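Long-range contact in short-chain type dehydrogenase/reductase (Mycobacterium ulcerans, PDB 3SVT), which probably acts as an NAD(P)-dependent oxidoreductase of the short-chain dehydrogenase/reductase family, its physiological substrate not established: residues D71-D83 against D121-A134. Numbering follows the deposited sequence.
Sequences DITNEDETARAVD and DLNVNGTMYVLKHA
Helix 75-83 packs beside helix 121-134; their axes approach to 9.1 Å and the two N-to-C directions are 34° apart, T78 lying over V130 and A79 over H133. The turn D71-N74 leads into the first helix and reaches the other at G126, whose CA makes a CA-H...O contact with I72 O. Without a side chain at G126, the turn can settle close to the helix; I72 CD1 rests there and also meets L122 CD1 at 3.6 Å.

E75 carries most of the polar contact. Its CB, placed by the helix backbone, sits over the centre of one face of the Y129 ring, 3.7 Å from the centroid, while N125 O lies over the opposite face. CG anti to the backbone N and an extended chain take the carboxylate on to H133 NE2 and K132 NZ, its plane 4° from that of the tyrosine ring. E75 OE2 takes two donors: H133 NE2, at 2.7 Å and 163°, uses the anti lone pair, and K132 NZ, also at 2.7 Å, forms a salt bridge through the syn one. A79 CB covers a face of the imidazole, 3.9 Å from its centroid. Nearer the sheet, T78 CG2 packs against V130 CG2, and V82 CG1 against the backbone of H133 and A134. A water accepts from Y129 OH and donates to T73 O and D121 OD1, bridging turn and helix.

This is lateral helix packing on one side of the Rossmann-type sheet, where V130 rests on strand 94-97. The polar ends continue into the subunit interface: E75 OE1 and K132 NZ bond S113 of the second subunit, and Y129 OH bonds R117 there. Two bonds to E75 OE2 fix the carboxylate's rotation; it probably stays charged, shared between K132 and H133, the lysine partly offsetting any rise in the histidine's proton affinity.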
ATOM      1  N   ASP B  71      22.768  -2.798  25.327  1.00 32.86           N
ATOM      2  CA  ASP B  71      21.574  -1.976  25.355  1.00 32.79           C
ATOM      3  C   ASP B  71      21.576  -1.183  24.057  1.00 32.29           C
ATOM      4  O   ASP B  71      22.330  -0.212  23.899  1.00 31.64           O
ATOM      5  CB  ASP B  71      21.560  -1.037  26.562  1.00 34.51           C
ATOM      6  CG  ASP B  71      20.392  -0.043  26.527  1.00 34.00           C
ATOM      7  OD1 ASP B  71      19.742   0.140  25.483  1.00 33.30           O
ATOM      8  OD2 ASP B  71      20.123   0.572  27.559  1.00 38.06           O
ATOM      9  N   ILE B  72      20.715  -1.599  23.131  1.00 31.85           N
ATOM     10  CA  ILE B  72      20.722  -1.053  21.775  1.00 31.25           C
ATOM     11  C   ILE B  72      20.260   0.400  21.699  1.00 30.93           C
ATOM     12  O   ILE B  72      20.313   0.968  20.625  1.00 30.56           O
ATOM     13  CB  ILE B  72      19.853  -1.903  20.749  1.00 31.39           C
ATOM     14  CG1 ILE B  72      18.382  -1.867  21.120  1.00 31.71           C
ATOM     15  CG2 ILE B  72      20.333  -3.354  20.633  1.00 31.34           C
ATOM     16  CD1 ILE B  72      17.474  -2.119  19.903  1.00 33.37           C
ATOM     17  N   THR B  73      19.804   0.994  22.810  1.00 31.52           N
ATOM     18  CA  THR B  73      19.559   2.444  22.853  1.00 31.49           C
ATOM     19  C   THR B  73      20.853   3.249  23.033  1.00 32.18           C
ATOM     20  O   THR B  73      20.855   4.477  22.919  1.00 31.28           O
ATOM     21  CB  THR B  73      18.500   2.859  23.920  1.00 32.76           C
ATOM     22  OG1 THR B  73      19.005   2.651  25.258  1.00 32.57           O
ATOM     23  CG2 THR B  73      17.195   2.076  23.719  1.00 31.72           C
ATOM     24  N   ASN B  74      21.962   2.554  23.277  1.00 32.94           N
ATOM     25  CA  ASN B  74      23.283   3.185  23.325  1.00 34.13           C
ATOM     26  C   ASN B  74      24.072   2.746  22.093  1.00 32.87           C
ATOM     27  O   ASN B  74      24.395   1.577  21.951  1.00 32.40           O
ATOM     28  CB  ASN B  74      24.032   2.776  24.604  1.00 35.28           C
ATOM     29  CG  ASN B  74      23.324   3.220  25.878  1.00 39.41           C
ATOM     30  OD1 ASN B  74      22.519   4.173  25.883  1.00 41.67           O
ATOM     31  ND2 ASN B  74      23.635   2.535  26.987  1.00 41.57           N
ATOM     32  N   GLU B  75      24.372   3.680  21.199  1.00 32.53           N
ATOM     33  CA  GLU B  75      24.975   3.337  19.913  1.00 31.80           C
ATOM     34  C   GLU B  75      26.382   2.746  20.043  1.00 32.20           C
ATOM     35  O   GLU B  75      26.797   1.916  19.241  1.00 30.91           O
ATOM     36  CB  GLU B  75      25.035   4.577  19.007  1.00 31.92           C
ATOM     37  CG  GLU B  75      25.628   4.326  17.617  1.00 31.36           C
ATOM     38  CD  GLU B  75      25.661   5.562  16.725  1.00 30.62           C
ATOM     39  OE1 GLU B  75      25.310   6.686  17.181  1.00 30.29           O
ATOM     40  OE2 GLU B  75      26.068   5.400  15.559  1.00 27.85           O
ATOM     41  N   ASP B  76      27.125   3.209  21.033  1.00 33.45           N
ATOM     42  CA  ASP B  76      28.490   2.721  21.253  1.00 34.63           C
ATOM     43  C   ASP B  76      28.456   1.227  21.554  1.00 32.63           C
ATOM     44  O   ASP B  76      29.294   0.471  21.061  1.00 31.98           O
ATOM     45  CB  ASP B  76      29.186   3.488  22.396  1.00 36.77           C
ATOM     46  CG  ASP B  76      28.381   3.475  23.699  1.00 40.98           C
ATOM     47  OD1 ASP B  76      27.135   3.243  23.689  1.00 44.80           O
ATOM     48  OD2 ASP B  76      28.996   3.727  24.749  1.00 48.45           O
ATOM     49  N   GLU B  77      27.465   0.804  22.333  1.00 31.49           N
ATOM     50  CA  GLU B  77      27.341  -0.610  22.704  1.00 31.67           C
ATOM     51  C   GLU B  77      26.996  -1.475  21.508  1.00 30.49           C
ATOM     52  O   GLU B  77      27.572  -2.550  21.338  1.00 30.12           O
ATOM     53  CB  GLU B  77      26.301  -0.799  23.796  1.00 32.00           C
ATOM     54  CG  GLU B  77      26.701  -0.180  25.105  1.00 33.67           C
ATOM     55  CD  GLU B  77      25.800  -0.613  26.243  1.00 34.36           C
ATOM     56  OE1 GLU B  77      25.319  -1.766  26.242  1.00 33.70           O
ATOM     57  OE2 GLU B  77      25.576   0.194  27.140  1.00 34.55           O
ATOM     58  N   THR B  78      26.071  -0.979  20.679  1.00 29.73           N
ATOM     59  CA  THR B  78      25.727  -1.592  19.368  1.00 28.54           C
ATOM     60  C   THR B  78      26.935  -1.688  18.426  1.00 28.18           C
ATOM     61  O   THR B  78      27.189  -2.725  17.818  1.00 27.64           O
ATOM     62  CB  THR B  78      24.589  -0.767  18.691  1.00 28.71           C
ATOM     63  OG1 THR B  78      23.438  -0.769  19.557  1.00 29.07           O
ATOM     64  CG2 THR B  78      24.197  -1.325  17.293  1.00 27.40           C
ATOM     65  N   ALA B  79      27.689  -0.607  18.317  1.00 29.07           N
ATOM     66  CA  ALA B  79      28.862  -0.585  17.444  1.00 29.74           C
ATOM     67  C   ALA B  79      29.911  -1.613  17.889  1.00 30.48           C
ATOM     68  O   ALA B  79      30.580  -2.253  17.064  1.00 30.51           O
ATOM     69  CB  ALA B  79      29.469   0.840  17.420  1.00 30.42           C
ATOM     70  N   ARG B  80      30.061  -1.768  19.199  1.00 31.67           N
ATOM     71  CA  ARG B  80      31.061  -2.695  19.749  1.00 33.39           C
ATOM     72  C   ARG B  80      30.697  -4.142  19.454  1.00 32.21           C
ATOM     73  O   ARG B  80      31.548  -4.943  19.095  1.00 32.00           O
ATOM     74  CB  ARG B  80      31.178  -2.546  21.251  1.00 34.99           C
ATOM     75  CG  ARG B  80      32.026  -1.394  21.694  1.00 39.41           C
ATOM     76  CD  ARG B  80      32.446  -1.616  23.122  1.00 45.38           C
ATOM     77  NE  ARG B  80      32.447  -0.395  23.920  1.00 51.07           N
ATOM     78  CZ  ARG B  80      33.255   0.653  23.724  1.00 55.38           C
ATOM     79  NH1 ARG B  80      34.130   0.681  22.715  1.00 56.00           N
ATOM     80  NH2 ARG B  80      33.171   1.699  24.541  1.00 58.29           N
ATOM     81  N   ALA B  81      29.416  -4.441  19.613  1.00 31.04           N
ATOM     82  CA  ALA B  81      28.875  -5.747  19.333  1.00 30.58           C
ATOM     83  C   ALA B  81      29.030  -6.097  17.875  1.00 29.61           C
ATOM     84  O   ALA B  81      29.328  -7.233  17.537  1.00 30.06           O
ATOM     85  CB  ALA B  81      27.398  -5.780  19.740  1.00 29.84           C
ATOM     86  N   VAL B  82      28.810  -5.128  16.993  1.00 29.39           N
ATOM     87  CA  VAL B  82      28.994  -5.369  15.573  1.00 28.88           C
ATOM     88  C   VAL B  82      30.479  -5.614  15.230  1.00 30.14           C
ATOM     89  O   VAL B  82      30.775  -6.446  14.415  1.00 29.56           O
ATOM     90  CB  VAL B  82      28.428  -4.225  14.730  1.00 28.82           C
ATOM     91  CG1 VAL B  82      28.813  -4.400  13.291  1.00 27.17           C
ATOM     92  CG2 VAL B  82      26.860  -4.152  14.891  1.00 26.60           C
ATOM     93  N   ASP B  83      31.390  -4.870  15.841  1.00 32.45           N
ATOM     94  CA  ASP B  83      32.846  -5.118  15.689  1.00 34.94           C
ATOM     95  C   ASP B  83      33.197  -6.542  16.086  1.00 35.01           C
ATOM     96  O   ASP B  83      33.907  -7.238  15.380  1.00 36.02           O
ATOM     97  CB  ASP B  83      33.680  -4.190  16.585  1.00 36.40           C
ATOM     98  CG  ASP B  83      33.541  -2.721  16.224  1.00 38.62           C
ATOM     99  OD1 ASP B  83      33.170  -2.407  15.083  1.00 42.03           O
ATOM    100  OD2 ASP B  83      33.833  -1.870  17.092  1.00 43.12           O
ATOM    101  N   ASP B 121      12.720   5.455  21.164  1.00 26.44           N
ATOM    102  CA  ASP B 121      14.148   5.335  21.264  1.00 27.05           C
ATOM    103  C   ASP B 121      14.551   3.884  20.953  1.00 27.01           C
ATOM    104  O   ASP B 121      15.447   3.631  20.164  1.00 25.66           O
ATOM    105  CB  ASP B 121      14.607   5.802  22.641  1.00 27.45           C
ATOM    106  CG  ASP B 121      16.129   6.015  22.738  1.00 28.91           C
ATOM    107  OD1 ASP B 121      16.801   6.450  21.765  1.00 27.03           O
ATOM    108  OD2 ASP B 121      16.633   5.756  23.835  1.00 28.99           O
ATOM    109  N   LEU B 122      13.843   2.942  21.543  1.00 27.57           N
ATOM    110  CA  LEU B 122      14.159   1.532  21.361  1.00 28.57           C
ATOM    111  C   LEU B 122      13.984   1.049  19.928  1.00 28.20           C
ATOM    112  O   LEU B 122      14.907   0.444  19.334  1.00 28.54           O
ATOM    113  CB  LEU B 122      13.293   0.693  22.287  1.00 29.11           C
ATOM    114  CG  LEU B 122      13.566  -0.803  22.291  1.00 31.88           C
ATOM    115  CD1 LEU B 122      15.102  -1.114  22.423  1.00 33.53           C
ATOM    116  CD2 LEU B 122      12.752  -1.426  23.431  1.00 34.22           C
ATOM    117  N   ASN B 123      12.814   1.337  19.361  1.00 27.51           N
ATOM    118  CA  ASN B 123      12.454   0.829  18.052  1.00 27.77           C
ATOM    119  C   ASN B 123      13.089   1.621  16.918  1.00 27.79           C
ATOM    120  O   ASN B 123      13.697   1.035  16.023  1.00 28.86           O
ATOM    121  CB  ASN B 123      10.931   0.799  17.895  1.00 27.71           C
ATOM    122  CG  ASN B 123      10.253  -0.257  18.770  1.00 27.49           C
ATOM    123  OD1 ASN B 123      10.895  -1.028  19.489  1.00 30.99           O
ATOM    124  ND2 ASN B 123       8.934  -0.282  18.716  1.00 32.38           N
ATOM    125  N   VAL B 124      12.958   2.945  16.958  1.00 27.49           N
ATOM    126  CA  VAL B 124      13.429   3.791  15.866  1.00 26.79           C
ATOM    127  C   VAL B 124      14.950   4.005  15.920  1.00 26.14           C
ATOM    128  O   VAL B 124      15.662   3.719  14.970  1.00 25.92           O
ATOM    129  CB  VAL B 124      12.685   5.154  15.839  1.00 26.92           C
ATOM    130  CG1 VAL B 124      13.072   5.943  14.592  1.00 26.24           C
ATOM    131  CG2 VAL B 124      11.163   4.937  15.878  1.00 27.48           C
ATOM    132  N   ASN B 125      15.447   4.491  17.046  1.00 25.24           N
ATOM    133  CA  ASN B 125      16.871   4.799  17.136  1.00 24.83           C
ATOM    134  C   ASN B 125      17.671   3.501  17.235  1.00 24.48           C
ATOM    135  O   ASN B 125      18.643   3.327  16.518  1.00 24.40           O
ATOM    136  CB  ASN B 125      17.160   5.755  18.294  1.00 24.88           C
ATOM    137  CG  ASN B 125      16.367   7.041  18.187  1.00 24.13           C
ATOM    138  OD1 ASN B 125      16.011   7.471  17.093  1.00 25.06           O
ATOM    139  ND2 ASN B 125      16.037   7.638  19.329  1.00 24.38           N
ATOM    140  N   GLY B 126      17.222   2.588  18.100  1.00 24.24           N
ATOM    141  CA  GLY B 126      17.839   1.266  18.262  1.00 24.31           C
ATOM    142  C   GLY B 126      18.060   0.535  16.952  1.00 24.14           C
ATOM    143  O   GLY B 126      19.163   0.091  16.674  1.00 23.45           O
ATOM    144  N   THR B 127      17.013   0.443  16.138  1.00 24.32           N
ATOM    145  CA  THR B 127      17.111  -0.141  14.804  1.00 23.98           C
ATOM    146  C   THR B 127      18.116   0.572  13.917  1.00 24.17           C
ATOM    147  O   THR B 127      18.924  -0.068  13.234  1.00 23.39           O
ATOM    148  CB  THR B 127      15.764  -0.156  14.090  1.00 24.57           C
ATOM    149  OG1 THR B 127      14.780  -0.827  14.892  1.00 23.25           O
ATOM    150  CG2 THR B 127      15.895  -0.856  12.760  1.00 24.88           C
ATOM    151  N   MET B 128      18.096   1.903  13.931  1.00 24.18           N
ATOM    152  CA  MET B 128      19.005   2.667  13.111  1.00 23.97           C
ATOM    153  C   MET B 128      20.454   2.361  13.470  1.00 24.66           C
ATOM    154  O   MET B 128      21.286   2.128  12.588  1.00 23.56           O
ATOM    155  CB  MET B 128      18.729   4.148  13.259  1.00 24.11           C
ATOM    156  CG  MET B 128      19.542   4.977  12.363  1.00 25.60           C
ATOM    157  SD  MET B 128      21.252   5.388  12.877  1.00 26.67           S
ATOM    158  CE  MET B 128      20.981   6.824  13.898  1.00 24.89           C
ATOM    159  N   TYR B 129      20.753   2.320  14.770  1.00 24.49           N
ATOM    160  CA  TYR B 129      22.135   2.014  15.175  1.00 24.86           C
ATOM    161  C   TYR B 129      22.571   0.630  14.679  1.00 25.37           C
ATOM    162  O   TYR B 129      23.678   0.472  14.136  1.00 24.89           O
ATOM    163  CB  TYR B 129      22.359   2.128  16.676  1.00 24.58           C
ATOM    164  CG  TYR B 129      21.887   3.403  17.320  1.00 23.75           C
ATOM    165  CD1 TYR B 129      21.939   4.613  16.660  1.00 23.34           C
ATOM    166  CD2 TYR B 129      21.396   3.391  18.608  1.00 25.54           C
ATOM    167  CE1 TYR B 129      21.505   5.767  17.273  1.00 23.52           C
ATOM    168  CE2 TYR B 129      20.960   4.526  19.209  1.00 25.30           C
ATOM    169  CZ  TYR B 129      21.009   5.713  18.539  1.00 24.35           C
ATOM    170  OH  TYR B 129      20.564   6.861  19.165  1.00 23.12           O
ATOM    171  N   VAL B 130      21.707  -0.365  14.866  1.00 25.24           N
ATOM    172  CA  VAL B 130      22.019  -1.711  14.424  1.00 25.47           C
ATOM    173  C   VAL B 130      22.269  -1.766  12.922  1.00 25.12           C
ATOM    174  O   VAL B 130      23.250  -2.357  12.475  1.00 24.20           O
ATOM    175  CB  VAL B 130      20.925  -2.721  14.841  1.00 25.63           C
ATOM    176  CG1 VAL B 130      21.161  -4.075  14.186  1.00 26.72           C
ATOM    177  CG2 VAL B 130      20.935  -2.894  16.382  1.00 25.35           C
ATOM    178  N   LEU B 131      21.400  -1.118  12.150  1.00 25.02           N
ATOM    179  CA  LEU B 131      21.516  -1.134  10.694  1.00 25.22           C
ATOM    180  C   LEU B 131      22.750  -0.348  10.195  1.00 25.92           C
ATOM    181  O   LEU B 131      23.481  -0.831   9.335  1.00 26.08           O
ATOM    182  CB  LEU B 131      20.245  -0.584  10.076  1.00 24.97           C
ATOM    183  CG  LEU B 131      20.120  -0.518   8.534  1.00 27.48           C
ATOM    184  CD1 LEU B 131      19.835  -1.856   7.846  1.00 28.10           C
ATOM    185  CD2 LEU B 131      19.048   0.445   8.185  1.00 29.22           C
ATOM    186  N   LYS B 132      22.958   0.856  10.741  1.00 25.16           N
ATOM    187  CA  LYS B 132      24.088   1.707  10.393  1.00 25.14           C
ATOM    188  C   LYS B 132      25.377   0.917  10.464  1.00 25.92           C
ATOM    189  O   LYS B 132      26.124   0.842   9.495  1.00 25.46           O
ATOM    190  CB  LYS B 132      24.143   2.891  11.361  1.00 25.14           C
ATOM    191  CG  LYS B 132      25.257   3.941  11.139  1.00 26.07           C
ATOM    192  CD  LYS B 132      25.089   5.079  12.116  1.00 26.15           C
ATOM    193  CE  LYS B 132      26.286   6.013  12.195  1.00 27.78           C
ATOM    194  NZ  LYS B 132      26.108   7.001  13.328  1.00 26.30           N
ATOM    195  N   HIS B 133      25.630   0.314  11.621  1.00 26.71           N
ATOM    196  CA  HIS B 133      26.918  -0.309  11.862  1.00 27.29           C
ATOM    197  C   HIS B 133      27.043  -1.687  11.232  1.00 28.06           C
ATOM    198  O   HIS B 133      28.119  -2.049  10.708  1.00 28.20           O
ATOM    199  CB  HIS B 133      27.232  -0.305  13.366  1.00 27.95           C
ATOM    200  CG  HIS B 133      27.450   1.072  13.908  1.00 27.78           C
ATOM    201  ND1 HIS B 133      28.654   1.728  13.785  1.00 30.28           N
ATOM    202  CD2 HIS B 133      26.606   1.944  14.517  1.00 29.53           C
ATOM    203  CE1 HIS B 133      28.554   2.933  14.316  1.00 30.56           C
ATOM    204  NE2 HIS B 133      27.319   3.093  14.766  1.00 30.63           N
ATOM    205  N   ALA B 134      25.962  -2.461  11.255  1.00 27.26           N
ATOM    206  CA  ALA B 134      25.991  -3.767  10.599  1.00 27.75           C
ATOM    207  C   ALA B 134      26.204  -3.608   9.089  1.00 27.67           C
ATOM    208  O   ALA B 134      26.991  -4.345   8.467  1.00 27.94           O
ATOM    209  CB  ALA B 134      24.685  -4.501  10.879  1.00 27.09           C
TER
HETATM  210  O   HOH W   1      19.416   6.468  21.564  1.00 12.08           O